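Local atomic coordinates of methylated RNA-binding protein 1 (Saccharomyces cerevisiae S288c, PDB entry 4RCM), a protein that reads N6-methyladenosine marks in RNA through its YTH domain and lowers the stability of PHO4 mRNA by binding its 3'-UTR. Residues R119-I122 / K128-T131. Residues are numbered along the deposited sequence; the frame is centred on the assembly and turned at random.
Sequences RFLI and KPIT
Leu121 lays its CD2 methyl over the ring of Pro129. CD2 sits on the ring face, near the middle of all five ring atoms, 3.7 Å from Pro129 CA and 3.8 Å from Pro129 CG. With CG set anti to the carbonyl carbon (chi1 -50°), the leucine bends toward the proline. The two residues form an antiparallel non-hydrogen-bonded pair, their CA atoms 4.2 Å apart. Backbone bonds lie to either side of the pair. Ile130 N donates to Phe120 O at 2.8 Å, almost straight on to the carbonyl (C=O...N 177°), although the bond is bent at the hydrogen (N-H...O 134°). Ile122 N donates to Lys128 O at 2.9 Å. Pro129 CA also comes close to Phe120 O, as a CA-H...O contact. On the other face, the CG1 arm of Ile122 lies alongside Ile130, with CG1 4.0 Å from Ile130 CA and CD1 4.3 Å from Ile130 CB. Ile122 and, just past the strand, Ile130 turn buried apolar side chains to Ile139 of strand 138-139. The Phe120 ring leads away from Ile130. The arrangement is a short antiparallel beta hairpin of the YTH domain, whose flanking residues Phe120 and Ile130 both pack on Ile147 of helix 141-151.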
ATOM      1  N   ARG A 119     -11.070  -8.942  10.849  1.00 33.17           N
ATOM      2  CA  ARG A 119     -10.455 -10.194  11.317  1.00 28.40           C
ATOM      3  C   ARG A 119      -8.960 -10.143  11.601  1.00 29.46           C
ATOM      4  O   ARG A 119      -8.484 -10.909  12.432  1.00 30.92           O
ATOM      5  CB  ARG A 119     -10.683 -11.295  10.273  1.00 33.31           C
ATOM      6  N   PHE A 120      -8.204  -9.293  10.887  1.00 26.48           N
ATOM      7  CA  PHE A 120      -6.730  -9.282  10.996  1.00 21.35           C
ATOM      8  C   PHE A 120      -6.179  -8.382  12.069  1.00 21.67           C
ATOM      9  O   PHE A 120      -6.247  -7.152  11.957  1.00 18.81           O
ATOM     10  CB  PHE A 120      -6.135  -8.872   9.675  1.00 22.15           C
ATOM     11  CG  PHE A 120      -6.524  -9.775   8.572  1.00 22.79           C
ATOM     12  CD1 PHE A 120      -5.820 -10.949   8.349  1.00 22.99           C
ATOM     13  CD2 PHE A 120      -7.621  -9.501   7.801  1.00 18.39           C
ATOM     14  CE1 PHE A 120      -6.195 -11.806   7.341  1.00 21.32           C
ATOM     15  CE2 PHE A 120      -8.010 -10.353   6.789  1.00 20.46           C
ATOM     16  CZ  PHE A 120      -7.294 -11.506   6.545  1.00 19.85           C
ATOM     17  N   LEU A 121      -5.595  -8.994  13.108  1.00 20.77           N
ATOM     18  CA  LEU A 121      -5.200  -8.282  14.290  1.00 19.33           C
ATOM     19  C   LEU A 121      -3.693  -8.179  14.270  1.00 19.07           C
ATOM     20  O   LEU A 121      -3.012  -9.141  13.878  1.00 20.08           O
ATOM     21  CB  LEU A 121      -5.718  -9.024  15.544  1.00 21.38           C
ATOM     22  CG  LEU A 121      -7.207  -9.358  15.426  1.00 23.75           C
ATOM     23  CD1 LEU A 121      -7.739 -10.091  16.659  1.00 29.27           C
ATOM     24  CD2 LEU A 121      -8.022  -8.093  15.162  1.00 24.53           C
ATOM     25  N   ILE A 122      -3.174  -7.021  14.652  1.00 16.74           N
ATOM     26  CA  ILE A 122      -1.779  -6.716  14.438  1.00 21.46           C
ATOM     27  C   ILE A 122      -0.994  -6.652  15.754  1.00 28.68           C
ATOM     28  O   ILE A 122      -1.067  -5.669  16.481  1.00 26.31           O
ATOM     29  CB  ILE A 122      -1.591  -5.394  13.664  1.00 21.32           C
ATOM     30  CG1 ILE A 122      -2.445  -5.385  12.385  1.00 22.21           C
ATOM     31  CG2 ILE A 122      -0.106  -5.169  13.348  1.00 22.16           C
ATOM     32  CD1 ILE A 122      -2.163  -6.539  11.427  1.00 20.79           C
ATOM     33  N   LYS A 128      -4.715  -4.478  17.673  1.00 29.47           N
ATOM     34  CA  LYS A 128      -5.900  -3.895  17.002  1.00 28.90           C
ATOM     35  C   LYS A 128      -6.106  -4.472  15.584  1.00 26.12           C
ATOM     36  O   LYS A 128      -5.154  -4.954  14.946  1.00 27.17           O
ATOM     37  CB  LYS A 128      -5.736  -2.374  16.921  1.00 31.52           C
ATOM     38  CG  LYS A 128      -5.769  -1.650  18.268  1.00 34.67           C
ATOM     39  CD  LYS A 128      -4.794  -0.480  18.260  1.00 37.99           C
ATOM     40  CE  LYS A 128      -5.007   0.488  19.422  1.00 37.91           C
ATOM     41  NZ  LYS A 128      -6.244   1.280  19.260  1.00 38.16           N
ATOM     42  N   PRO A 129      -7.331  -4.411  15.075  1.00 21.55           N
ATOM     43  CA  PRO A 129      -7.502  -4.773  13.687  1.00 20.44           C
ATOM     44  C   PRO A 129      -6.662  -3.899  12.743  1.00 21.79           C
ATOM     45  O   PRO A 129      -6.305  -2.751  13.099  1.00 17.35           O
ATOM     46  CB  PRO A 129      -8.959  -4.502  13.428  1.00 21.99           C
ATOM     47  CG  PRO A 129      -9.599  -4.633  14.776  1.00 23.70           C
ATOM     48  CD  PRO A 129      -8.606  -4.112  15.739  1.00 22.51           C
ATOM     49  N   ILE A 130      -6.392  -4.432  11.548  1.00 18.06           N
ATOM     50  CA  ILE A 130      -5.620  -3.715  10.542  1.00 18.66           C
ATOM     51  C   ILE A 130      -6.253  -2.363  10.121  1.00 15.64           C
ATOM     52  O   ILE A 130      -5.558  -1.413   9.789  1.00 14.42           O
ATOM     53  CB  ILE A 130      -5.322  -4.599   9.297  1.00 16.39           C
ATOM     54  CG1 ILE A 130      -4.208  -3.960   8.454  1.00 18.74           C
ATOM     55  CG2 ILE A 130      -6.575  -4.838   8.487  1.00 17.37           C
ATOM     56  CD1 ILE A 130      -3.748  -4.845   7.313  1.00 18.84           C
ATOM     57  N   THR A 131      -7.554  -2.294  10.165  1.00 17.03           N
ATOM     58  CA  THR A 131      -8.274  -1.047   9.875  1.00 17.83           C
ATOM     59  C   THR A 131      -7.963   0.136  10.832  1.00 20.38           C
ATOM     60  O   THR A 131      -8.293   1.299  10.511  1.00 17.77           O
ATOM     61  CB  THR A 131      -9.766  -1.320   9.923  1.00 20.16           C
ATOM     62  OG1 THR A 131     -10.066  -2.020  11.135  1.00 19.12           O
ATOM     63  CG2 THR A 131     -10.189  -2.181   8.736  1.00 20.68           C
TER